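Local atomic coordinates of imelysin (Bacteroides ovatus ATCC 8483, PDB entry 3OYV), a protein that is an imelysin-like protein, probably involved in bacterial iron uptake at the outer membrane and classed as a peptidase. Residues Y111-Y117 against W305-Q309; A278-W282 against D299-D303. The contacts are given in a common frame with arbitrary orientation. Where two conformers were deposited one is given. Residues are numbered along the deposited sequence.

Contact 1 of 2, residues Y111-Y117 against W305-Q309; sequences YAVESWY and WPLDQ
Trp305 is the centre of this contact and buries the most surface in it, followed by Tyr117 and Gln309. The 111-117 segment leaves helix 106-111 and makes a type II beta turn from Val113 to Trp116, closed by Trp116 N to Val113 O at 3.2 Å. Residues 305-308 form an extended loop, with a cis peptide before Pro306, and Gln309 begins helix 309-316; Asp308 N-caps that helix. The register sets Glu114 CA 6.6 Å from Trp305 CA, and Ala112 CA 6.9 Å from Pro306 CA. Trp305 has chi1 t and chi2 -97°, which carries its indole to the turn. Its NE1 donates to Ala112 O at 3.0 Å, nearly straight at 171°. Glu114 CA lies over the indole face in a CH-pi contact, 3.7 Å from the centroid of the five-membered ring. The six-membered ring turns its edge to the face of Tyr117, offset, with centroids 5.4 Å apart and planes at 74°. Tyr117 donates from OH to Gln309 OE1 at 2.7 Å. A water lies 2.8 Å from each of Tyr111 O, Trp116 NE1 and Gln309 OE1. Glu114 OE2 hydrogen-bonds Lys93 and is modelled with a link to an unidentified molecule, probably from the crystallisation liquor. The arrangement is a loop-to-loop junction pinned by a tryptophan, beside a pocket that holds this molecule in the mainly helical imelysin fold.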
loop_
_atom_site.group_PDB
_atom_site.type_symbol
_atom_site.label_atom_id
_atom_site.label_comp_id
_atom_site.label_asym_id
_atom_site.label_seq_id
_atom_site.Cartn_x
_atom_site.Cartn_y
_atom_site.Cartn_z
ATOM N N TYR A 111 -4.222 15.373 -11.632
ATOM C CA TYR A 111 -5.300 14.553 -11.074
ATOM C C TYR A 111 -5.021 13.063 -11.124
ATOM O O TYR A 111 -5.799 12.275 -10.578
ATOM C CB TYR A 111 -6.646 14.926 -11.714
ATOM C CG TYR A 111 -7.093 16.300 -11.272
ATOM C CD1 TYR A 111 -7.765 16.468 -10.080
ATOM C CD2 TYR A 111 -6.826 17.433 -12.028
ATOM C CE1 TYR A 111 -8.148 17.732 -9.646
ATOM C CE2 TYR A 111 -7.201 18.704 -11.611
ATOM C CZ TYR A 111 -7.865 18.849 -10.417
ATOM O OH TYR A 111 -8.241 20.088 -9.975
ATOM N N ALA A 112 -3.886 12.678 -11.715
ATOM C CA ALA A 112 -3.462 11.279 -11.775
ATOM C C ALA A 112 -2.625 10.836 -10.569
ATOM O O ALA A 112 -2.316 9.664 -10.461
ATOM C CB ALA A 112 -2.661 11.026 -13.072
ATOM N N VAL A 113 -2.186 11.793 -9.748
ATOM C CA VAL A 113 -1.232 11.504 -8.670
ATOM C C VAL A 113 -1.890 10.743 -7.498
ATOM O O VAL A 113 -2.705 11.303 -6.751
ATOM C CB VAL A 113 -0.581 12.800 -8.169
ATOM C CG1 VAL A 113 0.352 12.548 -6.955
ATOM C CG2 VAL A 113 0.238 13.472 -9.313
ATOM N N GLU A 114 -1.485 9.492 -7.300
ATOM C CA GLU A 114 -1.980 8.677 -6.203
ATOM C C GLU A 114 -1.615 9.297 -4.855
ATOM O O GLU A 114 -0.457 9.602 -4.597
ATOM C CB GLU A 114 -1.380 7.267 -6.301
ATOM C CG GLU A 114 -1.586 6.393 -5.047
ATOM C CD GLU A 114 -0.731 5.129 -5.048
ATOM O OE1 GLU A 114 -0.653 4.470 -6.101
ATOM O OE2 GLU A 114 -0.143 4.779 -3.986
ATOM N N SER A 115 -2.606 9.477 -3.995
ATOM C CA SER A 115 -2.488 10.060 -2.649
ATOM C C SER A 115 -2.336 11.595 -2.657
ATOM O O SER A 115 -1.949 12.201 -1.648
ATOM C CB SER A 115 -1.409 9.407 -1.789
ATOM O OG SER A 115 -1.737 8.073 -1.473
ATOM N N TRP A 116 -2.720 12.271 -3.750
ATOM C CA TRP A 116 -2.626 13.718 -3.748
ATOM C C TRP A 116 -3.661 14.398 -2.867
ATOM O O TRP A 116 -3.433 15.502 -2.411
ATOM C CB TRP A 116 -2.696 14.284 -5.160
ATOM C CG TRP A 116 -4.085 14.480 -5.779
ATOM C CD1 TRP A 116 -4.749 13.612 -6.594
ATOM C CD2 TRP A 116 -4.954 15.614 -5.628
ATOM N NE1 TRP A 116 -5.962 14.133 -6.977
ATOM C CE2 TRP A 116 -6.098 15.368 -6.417
ATOM C CE3 TRP A 116 -4.854 16.822 -4.941
ATOM C CZ2 TRP A 116 -7.167 16.274 -6.488
ATOM C CZ3 TRP A 116 -5.898 17.739 -5.040
ATOM C CH2 TRP A 116 -7.029 17.457 -5.816
ATOM N N TYR A 117 -4.815 13.754 -2.626
ATOM C CA TYR A 117 -5.860 14.448 -1.920
ATOM C C TYR A 117 -5.351 14.903 -0.566
ATOM O O TYR A 117 -5.742 15.955 -0.065
ATOM C CB TYR A 117 -7.086 13.592 -1.674
ATOM C CG TYR A 117 -7.754 12.926 -2.837
ATOM C CD1 TYR A 117 -7.959 13.576 -4.049
ATOM C CD2 TYR A 117 -8.203 11.633 -2.734
ATOM C CE1 TYR A 117 -8.615 12.943 -5.080
ATOM C CE2 TYR A 117 -8.889 11.001 -3.751
ATOM C CZ TYR A 117 -9.077 11.657 -4.939
ATOM O OH TYR A 117 -9.739 10.991 -5.950
ATOM N N TRP A 305 -6.734 2.858 -7.583
ATOM C CA TRP A 305 -6.418 4.212 -8.025
ATOM C C TRP A 305 -6.177 4.131 -9.529
ATOM O O TRP A 305 -5.435 3.268 -9.958
ATOM C CB TRP A 305 -5.185 4.790 -7.311
ATOM C CG TRP A 305 -4.926 6.183 -7.758
ATOM C CD1 TRP A 305 -4.042 6.593 -8.709
ATOM C CD2 TRP A 305 -5.656 7.339 -7.368
ATOM N NE1 TRP A 305 -4.130 7.933 -8.883
ATOM C CE2 TRP A 305 -5.117 8.423 -8.072
ATOM C CE3 TRP A 305 -6.680 7.573 -6.450
ATOM C CZ2 TRP A 305 -5.585 9.716 -7.914
ATOM C CZ3 TRP A 305 -7.150 8.849 -6.293
ATOM C CH2 TRP A 305 -6.605 9.917 -7.009
ATOM N N PRO A 306 -6.797 5.007 -10.329
ATOM C CA PRO A 306 -7.705 6.103 -10.019
ATOM C C PRO A 306 -9.095 5.631 -9.612
ATOM O O PRO A 306 -9.391 4.456 -9.691
ATOM C CB PRO A 306 -7.772 6.887 -11.334
ATOM C CG PRO A 306 -7.520 5.909 -12.354
ATOM C CD PRO A 306 -6.513 4.947 -11.780
ATOM N N LEU A 307 -9.902 6.575 -9.164
ATOM C CA LEU A 307 -11.268 6.340 -8.745
ATOM C C LEU A 307 -12.236 6.824 -9.823
ATOM O O LEU A 307 -11.872 7.633 -10.669
ATOM C CB LEU A 307 -11.572 7.121 -7.465
ATOM C CG LEU A 307 -10.646 6.829 -6.278
ATOM C CD1 LEU A 307 -10.984 7.714 -5.087
ATOM C CD2 LEU A 307 -10.705 5.337 -5.913
ATOM N N ASP A 308 -13.486 6.373 -9.721
ATOM C CA ASP A 308 -14.590 6.971 -10.481
ATOM C C ASP A 308 -15.123 8.100 -9.591
ATOM O O ASP A 308 -16.074 7.925 -8.821
ATOM C CB ASP A 308 -15.670 5.952 -10.809
ATOM C CG ASP A 308 -16.734 6.511 -11.740
ATOM O OD1 ASP A 308 -16.808 7.756 -11.891
ATOM O OD2 ASP A 308 -17.481 5.683 -12.294
ATOM N N GLN A 309 -14.470 9.248 -9.662
ATOM C CA GLN A 309 -14.751 10.341 -8.749
ATOM C C GLN A 309 -16.157 10.909 -8.973
ATOM O O GLN A 309 -16.877 11.230 -8.016
ATOM C CB GLN A 309 -13.686 11.409 -8.858
ATOM C CG GLN A 309 -12.260 10.916 -8.595
ATOM C CD GLN A 309 -11.232 11.986 -8.912
ATOM O OE1 GLN A 309 -10.492 12.483 -8.022
ATOM N NE2 GLN A 309 -11.185 12.384 -10.198
HETATM O O HOH W 1 -7.852 13.089 -8.800
#

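Contact 2 of 2, residues A278-W282 against D299-D303; sequences AREPW and DPNMD
This is a buried, side-chain-mediated contact between two helices near the centre of the mainly helical imelysin fold. Helix 265-283, kinked at Pro281, meets the short helix 298-303. Their local axes run roughly antiparallel, at 151°, and come no closer than 13.4 Å. Long side chains therefore span the gap. The nearest CA pair is Trp282 and Asp303, 9.2 Å apart. Trp282, with chi1 t and chi2 -103°, points toward the short helix and buries the most surface. Its CZ3 meets the methyl CE of Met302, a selenomethionine, at 3.8 Å. The SE atom of Met302 lies 4.9 Å from the centroid of the six-membered ring, an oblique Met-aromatic contact. Leu245 of helix 223-261 packs against both residues. Arg279 reaches across with chi1, chi2 and chi3 all m. Its NE is held by a salt bridge to Glu283 on the same helix. Arg279 NH2 hydrogen-bonds an unidentified molecule, probably from the crystallisation liquor, that lies close to Asp303. Asp299 OD1 and Asp303 OD2 hydrogen-bond a glycerol of similar likely origin. Asp303, chi1 t, receives both bridging side chains: Trp282 NE1 donates a weak hydrogen bond to its OD2 at 3.0 Å, and Arg279 NH1 forms a salt bridge with its OD1 at 2.7 Å.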
loop_
_atom_site.group_PDB
_atom_site.type_symbol
_atom_site.label_atom_id
_atom_site.label_comp_id
_atom_site.label_asym_id
_atom_site.label_seq_id
_atom_site.Cartn_x
_atom_site.Cartn_y
_atom_site.Cartn_z
ATOM N N ALA A 278 -3.360 4.121 9.443
ATOM C CA ALA A 278 -3.713 2.852 8.801
ATOM C C ALA A 278 -2.954 2.665 7.463
ATOM O O ALA A 278 -2.601 1.560 7.092
ATOM C CB ALA A 278 -5.256 2.726 8.597
ATOM N N ARG A 279 -2.705 3.764 6.768
ATOM C CA ARG A 279 -1.978 3.706 5.504
ATOM C C ARG A 279 -0.561 3.198 5.657
ATOM O O ARG A 279 -0.039 2.591 4.737
ATOM C CB ARG A 279 -1.974 5.066 4.830
ATOM C CG ARG A 279 -3.293 5.405 4.125
ATOM C CD ARG A 279 -3.557 4.508 2.933
ATOM N NE ARG A 279 -2.545 4.655 1.897
ATOM C CZ ARG A 279 -2.623 4.128 0.688
ATOM N NH1 ARG A 279 -3.626 3.334 0.362
ATOM N NH2 ARG A 279 -1.687 4.385 -0.214
ATOM N N GLU A 280 0.066 3.453 6.801
ATOM C CA GLU A 280 1.475 3.095 6.930
ATOM C C GLU A 280 1.754 1.597 6.769
ATOM O O GLU A 280 2.582 1.245 5.927
ATOM C CB GLU A 280 2.060 3.627 8.222
ATOM C CG GLU A 280 3.582 3.486 8.233
ATOM C CD GLU A 280 4.220 4.135 9.426
ATOM O OE1 GLU A 280 3.480 4.561 10.335
ATOM O OE2 GLU A 280 5.465 4.213 9.440
ATOM N N PRO A 281 1.065 0.705 7.524
ATOM C CA PRO A 281 1.331 -0.703 7.290
ATOM C C PRO A 281 0.885 -1.142 5.891
ATOM O O PRO A 281 1.539 -2.013 5.283
ATOM C CB PRO A 281 0.551 -1.409 8.398
ATOM C CG PRO A 281 -0.485 -0.416 8.802
ATOM C CD PRO A 281 0.173 0.890 8.687
ATOM N N TRP A 282 -0.181 -0.552 5.352
ATOM C CA TRP A 282 -0.576 -0.878 3.979
ATOM C C TRP A 282 0.549 -0.560 2.987
ATOM O O TRP A 282 0.993 -1.396 2.206
ATOM C CB TRP A 282 -1.836 -0.120 3.537
ATOM C CG TRP A 282 -2.098 -0.405 2.092
ATOM C CD1 TRP A 282 -1.832 0.417 1.045
ATOM C CD2 TRP A 282 -2.594 -1.634 1.539
ATOM N NE1 TRP A 282 -2.134 -0.219 -0.129
ATOM C CE2 TRP A 282 -2.585 -1.487 0.136
ATOM C CE3 TRP A 282 -2.990 -2.853 2.074
ATOM C CZ2 TRP A 282 -3.019 -2.495 -0.718
ATOM C CZ3 TRP A 282 -3.443 -3.843 1.221
ATOM C CH2 TRP A 282 -3.428 -3.668 -0.157
ATOM N N ASP A 299 -6.632 -6.699 -3.491
ATOM C CA ASP A 299 -5.853 -5.462 -3.600
ATOM C C ASP A 299 -6.708 -4.342 -4.222
ATOM O O ASP A 299 -6.853 -3.279 -3.624
ATOM C CB ASP A 299 -4.572 -5.746 -4.390
ATOM C CG ASP A 299 -3.696 -4.547 -4.593
ATOM O OD1 ASP A 299 -3.728 -3.544 -3.882
ATOM O OD2 ASP A 299 -2.808 -4.646 -5.465
ATOM N N PRO A 300 -7.332 -4.579 -5.384
ATOM C CA PRO A 300 -8.169 -3.504 -5.906
ATOM C C PRO A 300 -9.421 -3.177 -5.068
ATOM O O PRO A 300 -9.953 -2.059 -5.161
ATOM C CB PRO A 300 -8.527 -3.976 -7.335
ATOM C CG PRO A 300 -8.237 -5.399 -7.367
ATOM C CD PRO A 300 -7.110 -5.636 -6.390
ATOM N N ASN A 301 -9.850 -4.119 -4.248
ATOM C CA ASN A 301 -10.933 -3.820 -3.291
ATOM C C ASN A 301 -10.486 -2.930 -2.135
ATOM O O ASN A 301 -11.315 -2.262 -1.525
ATOM C CB ASN A 301 -11.532 -5.123 -2.762
ATOM C CG ASN A 301 -12.629 -5.649 -3.630
ATOM O OD1 ASN A 301 -13.033 -5.004 -4.577
ATOM N ND2 ASN A 301 -13.137 -6.843 -3.301
HETATM N N MSE A 302 -9.196 -2.940 -1.859
HETATM C CA MSE A 302 -8.632 -2.151 -0.762
HETATM C C MSE A 302 -7.983 -0.841 -1.187
HETATM O O MSE A 302 -7.844 0.078 -0.374
HETATM C CB MSE A 302 -7.632 -3.002 -0.020
HETATM C CG MSE A 302 -8.320 -4.173 0.651
HETATM SE SE MSE A 302 -7.078 -5.252 1.729
HETATM C CE MSE A 302 -6.707 -4.087 3.172
ATOM N N ASP A 303 -7.548 -0.758 -2.448
ATOM C CA ASP A 303 -6.608 0.297 -2.817
ATOM C C ASP A 303 -6.615 0.686 -4.285
ATOM O O ASP A 303 -5.571 0.981 -4.842
ATOM C CB ASP A 303 -5.185 -0.141 -2.425
ATOM C CG ASP A 303 -4.194 1.016 -2.363
ATOM O OD1 ASP A 303 -4.559 2.120 -1.891
ATOM O OD2 ASP A 303 -3.030 0.785 -2.770
#

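Overall arrangement
From the N terminus, the chain first reaches 111-117, the loop between helices 106-111 and 121-137. It then runs through a long, mostly helical excursion to 278-282. Contact 2 closes a short loop of 16 residues back to 299-303. Soon after, 305-309 returns to 111-117, so contact 1 closes a loop of 187 residues that encloses contact 2. Contact 1 ties the early half of the chain to the late half, whereas contact 2 joins two neighbouring helices of the late half. Their centres are 14 Å apart. Arg279 packs near Glu114 and Ser115. Both contacts border unidentified ligand atoms, probably of one molecule, and helix 343-351.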